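Local coordinates for tail spike protein (Acinetobacter phage vB_AbaP_AS12, PDB 6EU4) that probably recognises and degrades the capsular polysaccharide of its Acinetobacter host, acting as a trimeric tailspike of the phage, at residues 149-154 / 198-203; 102-107 / 126-131. All coordinates share one frame; numbering follows the deposited sequence.

Contact 1 (149-154 / 198-203)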
loop_
_atom_site.group_PDB
_atom_site.type_symbol
_atom_site.label_atom_id
_atom_site.label_comp_id
_atom_site.label_asym_id
_atom_site.label_seq_id
_atom_site.Cartn_x
_atom_site.Cartn_y
_atom_site.Cartn_z
ATOM N N PHE A 149 28.277 -18.810 5.733
ATOM C CA PHE A 149 29.170 -19.583 4.878
ATOM C C PHE A 149 30.077 -18.628 4.123
ATOM O O PHE A 149 29.592 -17.663 3.523
ATOM C CB PHE A 149 28.394 -20.434 3.867
ATOM C CG PHE A 149 27.430 -21.403 4.487
ATOM C CD1 PHE A 149 27.756 -22.102 5.638
ATOM C CD2 PHE A 149 26.188 -21.617 3.917
ATOM C CE1 PHE A 149 26.852 -23.001 6.219
ATOM C CE2 PHE A 149 25.272 -22.506 4.504
ATOM C CZ PHE A 149 25.618 -23.196 5.663
ATOM N N ILE A 150 31.374 -18.930 4.128
ATOM C CA ILE A 150 32.383 -18.175 3.399
ATOM C C ILE A 150 32.951 -19.098 2.328
ATOM O O ILE A 150 33.607 -20.096 2.645
ATOM C CB ILE A 150 33.492 -17.672 4.329
ATOM C CG1 ILE A 150 32.882 -16.974 5.555
ATOM C CG2 ILE A 150 34.432 -16.751 3.571
ATOM C CD1 ILE A 150 32.100 -15.728 5.226
ATOM N N LYS A 151 32.713 -18.764 1.067
ATOM C CA LYS A 151 33.199 -19.579 -0.032
ATOM C C LYS A 151 34.563 -19.074 -0.484
ATOM O O LYS A 151 34.733 -17.875 -0.725
ATOM C CB LYS A 151 32.206 -19.537 -1.189
ATOM C CG LYS A 151 32.671 -20.398 -2.341
ATOM C CD LYS A 151 31.531 -21.106 -2.990
ATOM C CE LYS A 151 32.016 -22.080 -4.036
ATOM N NZ LYS A 151 32.192 -21.416 -5.318
ATOM N N THR A 152 35.521 -19.994 -0.627
ATOM C CA THR A 152 36.926 -19.650 -0.822
ATOM C C THR A 152 37.433 -19.898 -2.235
ATOM O O THR A 152 38.627 -19.682 -2.503
ATOM C CB THR A 152 37.803 -20.454 0.141
ATOM O OG1 THR A 152 37.717 -21.842 -0.192
ATOM C CG2 THR A 152 37.349 -20.252 1.586
ATOM N N THR A 153 36.587 -20.382 -3.122
ATOM C CA THR A 153 36.963 -20.720 -4.488
ATOM C C THR A 153 35.839 -20.307 -5.423
ATOM O O THR A 153 34.750 -19.909 -4.986
ATOM C CB THR A 153 37.169 -22.225 -4.688
ATOM O OG1 THR A 153 35.868 -22.847 -4.699
ATOM C CG2 THR A 153 38.042 -22.836 -3.596
ATOM N N ASN A 154 36.088 -20.485 -6.720
ATOM C CA ASN A 154 35.046 -20.367 -7.731
ATOM C C ASN A 154 34.532 -21.733 -8.189
ATOM O O ASN A 154 33.919 -21.828 -9.255
ATOM C CB ASN A 154 35.570 -19.568 -8.928
ATOM C CG ASN A 154 36.033 -18.173 -8.531
ATOM O OD1 ASN A 154 37.228 -17.857 -8.615
ATOM N ND2 ASN A 154 35.107 -17.351 -8.056
ATOM N N LEU A 198 26.022 -15.162 3.463
ATOM C CA LEU A 198 26.661 -15.920 2.388
ATOM C C LEU A 198 27.649 -14.967 1.737
ATOM O O LEU A 198 27.233 -13.953 1.163
ATOM C CB LEU A 198 25.640 -16.391 1.344
ATOM C CG LEU A 198 24.489 -17.259 1.837
ATOM C CD1 LEU A 198 23.446 -17.438 0.739
ATOM C CD2 LEU A 198 25.029 -18.590 2.278
ATOM N N GLN A 199 28.941 -15.257 1.834
ATOM C CA GLN A 199 29.943 -14.358 1.275
ATOM C C GLN A 199 31.048 -15.136 0.584
ATOM O O GLN A 199 31.413 -16.232 1.010
ATOM C CB GLN A 199 30.579 -13.476 2.370
ATOM C CG GLN A 199 29.566 -12.673 3.157
ATOM C CD GLN A 199 30.213 -11.722 4.144
ATOM O OE1 GLN A 199 31.389 -11.350 3.996
ATOM N NE2 GLN A 199 29.454 -11.328 5.164
ATOM N N TYR A 200 31.620 -14.527 -0.457
ATOM C CA TYR A 200 32.915 -14.979 -0.949
ATOM C C TYR A 200 34.030 -14.371 -0.111
ATOM O O TYR A 200 33.885 -13.284 0.446
ATOM C CB TYR A 200 33.131 -14.591 -2.410
ATOM C CG TYR A 200 32.346 -15.453 -3.355
ATOM C CD1 TYR A 200 31.037 -15.146 -3.663
ATOM C CD2 TYR A 200 32.905 -16.592 -3.911
ATOM C CE1 TYR A 200 30.289 -15.956 -4.520
ATOM C CE2 TYR A 200 32.177 -17.402 -4.771
ATOM C CZ TYR A 200 30.864 -17.074 -5.064
ATOM O OH TYR A 200 30.139 -17.887 -5.908
ATOM N N ASP A 201 35.131 -15.112 -0.002
ATOM C CA ASP A 201 36.407 -14.567 0.455
ATOM C C ASP A 201 36.736 -13.312 -0.348
ATOM O O ASP A 201 36.861 -13.366 -1.570
ATOM C CB ASP A 201 37.477 -15.649 0.278
ATOM C CG ASP A 201 38.866 -15.237 0.781
ATOM O OD1 ASP A 201 39.107 -14.048 1.088
ATOM O OD2 ASP A 201 39.718 -16.154 0.868
ATOM N N SER A 202 36.823 -12.160 0.334
ATOM C CA SER A 202 36.988 -10.893 -0.377
ATOM C C SER A 202 38.269 -10.857 -1.193
ATOM O O SER A 202 38.373 -10.048 -2.119
ATOM C CB SER A 202 36.981 -9.710 0.606
ATOM O OG SER A 202 38.131 -9.769 1.442
ATOM N N ALA A 203 39.231 -11.722 -0.885
ATOM C CA ALA A 203 40.490 -11.763 -1.620
ATOM C C ALA A 203 40.361 -12.408 -2.995
ATOM O O ALA A 203 41.248 -12.221 -3.831
ATOM C CB ALA A 203 41.547 -12.519 -0.810
HETATM O O HOH W 1 40.221 -17.916 -1.105
#

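Contact 2 (102-107 / 126-131)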
loop_
_atom_site.group_PDB
_atom_site.type_symbol
_atom_site.label_atom_id
_atom_site.label_comp_id
_atom_site.label_asym_id
_atom_site.label_seq_id
_atom_site.Cartn_x
_atom_site.Cartn_y
_atom_site.Cartn_z
ATOM N N SER A 102 41.113 -22.273 7.506
ATOM C CA SER A 102 41.903 -23.262 6.784
ATOM C C SER A 102 41.180 -24.588 6.631
ATOM O O SER A 102 41.706 -25.493 5.974
ATOM C CB SER A 102 43.236 -23.487 7.490
ATOM O OG SER A 102 43.021 -23.992 8.802
ATOM N N PHE A 103 39.998 -24.740 7.220
ATOM C CA PHE A 103 39.293 -26.013 7.208
ATOM C C PHE A 103 38.086 -25.933 6.287
ATOM O O PHE A 103 37.266 -25.015 6.408
ATOM C CB PHE A 103 38.840 -26.413 8.613
ATOM C CG PHE A 103 38.200 -27.759 8.655
ATOM C CD1 PHE A 103 38.978 -28.905 8.747
ATOM C CD2 PHE A 103 36.824 -27.888 8.551
ATOM C CE1 PHE A 103 38.391 -30.152 8.763
ATOM C CE2 PHE A 103 36.236 -29.129 8.560
ATOM C CZ PHE A 103 37.017 -30.264 8.664
ATOM N N ASP A 104 37.972 -26.904 5.382
ATOM C CA ASP A 104 36.873 -26.956 4.417
ATOM C C ASP A 104 35.715 -27.735 5.032
ATOM O O ASP A 104 35.790 -28.963 5.163
ATOM C CB ASP A 104 37.349 -27.618 3.123
ATOM C CG ASP A 104 36.323 -27.571 2.009
ATOM O OD1 ASP A 104 35.221 -26.994 2.187
ATOM O OD2 ASP A 104 36.635 -28.136 0.932
ATOM N N SER A 105 34.650 -27.024 5.401
ATOM C CA SER A 105 33.464 -27.604 6.015
ATOM C C SER A 105 32.384 -27.990 4.995
ATOM O O SER A 105 31.271 -28.348 5.399
ATOM C CB SER A 105 32.866 -26.622 7.031
ATOM O OG SER A 105 33.659 -26.566 8.205
ATOM N N ALA A 106 32.698 -27.960 3.697
ATOM C CA ALA A 106 31.699 -28.199 2.648
ATOM C C ALA A 106 30.952 -29.519 2.828
ATOM O O ALA A 106 29.725 -29.572 2.706
ATOM C CB ALA A 106 32.388 -28.202 1.282
ATOM N N ILE A 107 31.675 -30.598 3.075
ATOM C CA ILE A 107 31.058 -31.923 3.108
ATOM C C ILE A 107 30.170 -32.024 4.345
ATOM O O ILE A 107 29.005 -32.422 4.218
ATOM C CB ILE A 107 32.128 -33.021 3.033
ATOM C CG1 ILE A 107 32.719 -33.029 1.612
ATOM C CG2 ILE A 107 31.550 -34.394 3.393
ATOM C CD1 ILE A 107 33.989 -33.884 1.450
ATOM N N HIS A 126 33.700 -22.298 6.395
ATOM C CA HIS A 126 34.342 -22.051 5.108
ATOM C C HIS A 126 34.125 -23.236 4.175
ATOM O O HIS A 126 34.150 -24.389 4.602
ATOM C CB HIS A 126 35.837 -21.782 5.294
ATOM C CG HIS A 126 36.100 -20.482 5.972
ATOM N ND1 HIS A 126 35.839 -20.282 7.312
ATOM C CD2 HIS A 126 36.553 -19.302 5.490
ATOM C CE1 HIS A 126 36.140 -19.033 7.626
ATOM N NE2 HIS A 126 36.577 -18.419 6.539
ATOM N N THR A 127 33.880 -22.938 2.900
ATOM C CA THR A 127 33.507 -23.956 1.928
ATOM C C THR A 127 34.281 -23.763 0.637
ATOM O O THR A 127 34.493 -22.635 0.193
ATOM C CB THR A 127 32.022 -23.887 1.613
ATOM O OG1 THR A 127 31.709 -22.555 1.170
ATOM C CG2 THR A 127 31.211 -24.249 2.842
ATOM N N SER A 128 34.685 -24.873 0.020
ATOM C CA SER A 128 35.385 -24.821 -1.258
ATOM C C SER A 128 34.474 -25.102 -2.447
ATOM O O SER A 128 34.909 -24.937 -3.596
ATOM C CB SER A 128 36.533 -25.819 -1.276
ATOM O OG SER A 128 36.021 -27.137 -1.399
ATOM N N VAL A 129 33.242 -25.539 -2.197
ATOM C CA VAL A 129 32.251 -25.761 -3.245
ATOM C C VAL A 129 30.933 -25.163 -2.773
ATOM O O VAL A 129 30.768 -24.846 -1.583
ATOM C CB VAL A 129 32.099 -27.267 -3.573
ATOM C CG1 VAL A 129 33.383 -27.813 -4.221
ATOM C CG2 VAL A 129 31.757 -28.064 -2.332
ATOM N N PRO A 130 29.976 -24.977 -3.677
ATOM C CA PRO A 130 28.640 -24.574 -3.230
ATOM C C PRO A 130 28.027 -25.671 -2.373
ATOM O O PRO A 130 28.374 -26.852 -2.493
ATOM C CB PRO A 130 27.857 -24.390 -4.543
ATOM C CG PRO A 130 28.912 -24.379 -5.636
ATOM C CD PRO A 130 29.999 -25.248 -5.125
ATOM N N VAL A 131 27.072 -25.278 -1.529
ATOM C CA VAL A 131 26.246 -26.223 -0.786
ATOM C C VAL A 131 24.809 -26.003 -1.217
ATOM O O VAL A 131 24.412 -24.870 -1.507
ATOM C CB VAL A 131 26.408 -26.080 0.739
ATOM C CG1 VAL A 131 27.865 -26.419 1.129
ATOM C CG2 VAL A 131 26.036 -24.676 1.236
HETATM O O HOH W 2 35.183 -24.347 8.046
#

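Contact 1 (149-154 / 198-203)
Lys151 sets CG anti to its backbone N (chi1 -179°), whereas Tyr200 holds its CG anti to the carbonyl carbon, and these two choices lay the lysine chain alongside the phenol ring. The setting is a right-handed parallel beta-helix, as in other phage tailspikes: strands 149-151 and 198-200 sit on successive turns, with axes 4.7 Å apart and N-to-C directions only 24° from parallel. The backbone register pairs Phe149 with Leu198, Ile150 with Gln199 and Lys151 with Tyr200. Gln199 N donates to Phe149 O almost along the C=O axis, Lys151 N to Gln199 O in the carbonyl plane, and Asp201 N to Lys151 O at 2.9 Å, so the pairing carries on one residue past strand 198-200. Phe149, Lys151, Leu198 and Tyr200 share the buried face, where Phe149 lies beside Leu198, and Lys151 beside Tyr200, on successive turns. CD2 of Phe149 meets CD2 of Leu198 at 3.6 Å, obliquely to the ring. Lys151 CG likewise comes obliquely to the Tyr200 ring, 3.9 Å from CE2, before bends at chi2 and chi4 turn the ammonium to Thr153 O, Asn155 O and the carboxylate of Asp174. Tyr200 OH also bonds to Asp174 OD1, a shared acceptor that would help fix both polar ends and favour a charged lysine. Thr153 O lies in the plane of the tyrosine ring, at its CE2 edge. On the other face Ile150 CD1 rests 3.9 Å from Gln199 CB. Past the strand ends, Asp201 OD1 closes an Asx turn on Ala203 N, while a water donates to both Thr152 O and, at 2.7 Å, Asp201 OD2.

Contact 2 (102-107 / 126-131)
The carboxylate of Asp104 faces Ser128 tip to tip, each of its oxygens gripping a different atom of that residue. This pairing joins the Asx turn at the start of helix 106-113 to the end of strand 124-127, at the N-terminal end of the parallel beta-helix. Asp104 CG is anti to the backbone N (chi1 -173°), which carries the carboxylate across to residue 128. OD2 accepts from Ser128 OG at 2.6 Å, a short bond; the serine hydroxyl is there because it takes the crowded position between its own backbone N and carbonyl carbon (chi1 74°). OD1 accepts twice, from Ser128 N at 3.1 Å and from Ala106 N, two residues on, which defines the Asx turn. Both N-H groups come from above the carboxylate plane, and the first bond is bent, with 139° at the hydrogen. Two backbone donors and a hydroxyl on one carboxylate, one donor being in the first turn of the helix, would favour its ionised form. Beside this polar pair the backbones are tied directly: Ser105 N donates to His126 O at 2.8 Å, nearly along the C=O axis. Apolar contact is made by Ala106 CB, 3.7 Å from Val129 CG2, while Thr127 CG2 lies alongside Ala106 CA at 4.0 Å. Deeper in, Val131 reaches the helix with CG1 and also touches Ile109, Gln110 and Leu113. At the opposite end of the contact Ser105 OG, which also bonds to Lys97 N, lies with a water in the plane of the Phe103 ring, at its edge. That water bridges Phe103 O and Ser105 OG and accepts from His126 N at 3.0 Å.

How the contacts relate
Both segments of contact 2 precede those of contact 1, so the two follow one another in series along the chain, with centres about 10 Å apart. They join through neighbouring strands: 124-127, from contact 2, pairs in parallel with 148-151, which in turn pairs with 196-200. Ile150 O lies 2.9 Å from Thr127 N, evidence that the backbone pairing continues between them, and Thr153 OG1 reaches Ser128 O just beyond the strand ends. Lys151 CE also packs against Val129. Helix 106-113 thus lies at the N-terminal end of the stack, contact 1 one turn further in, which is consistent with a helix capping the beta-helix of the tailspike.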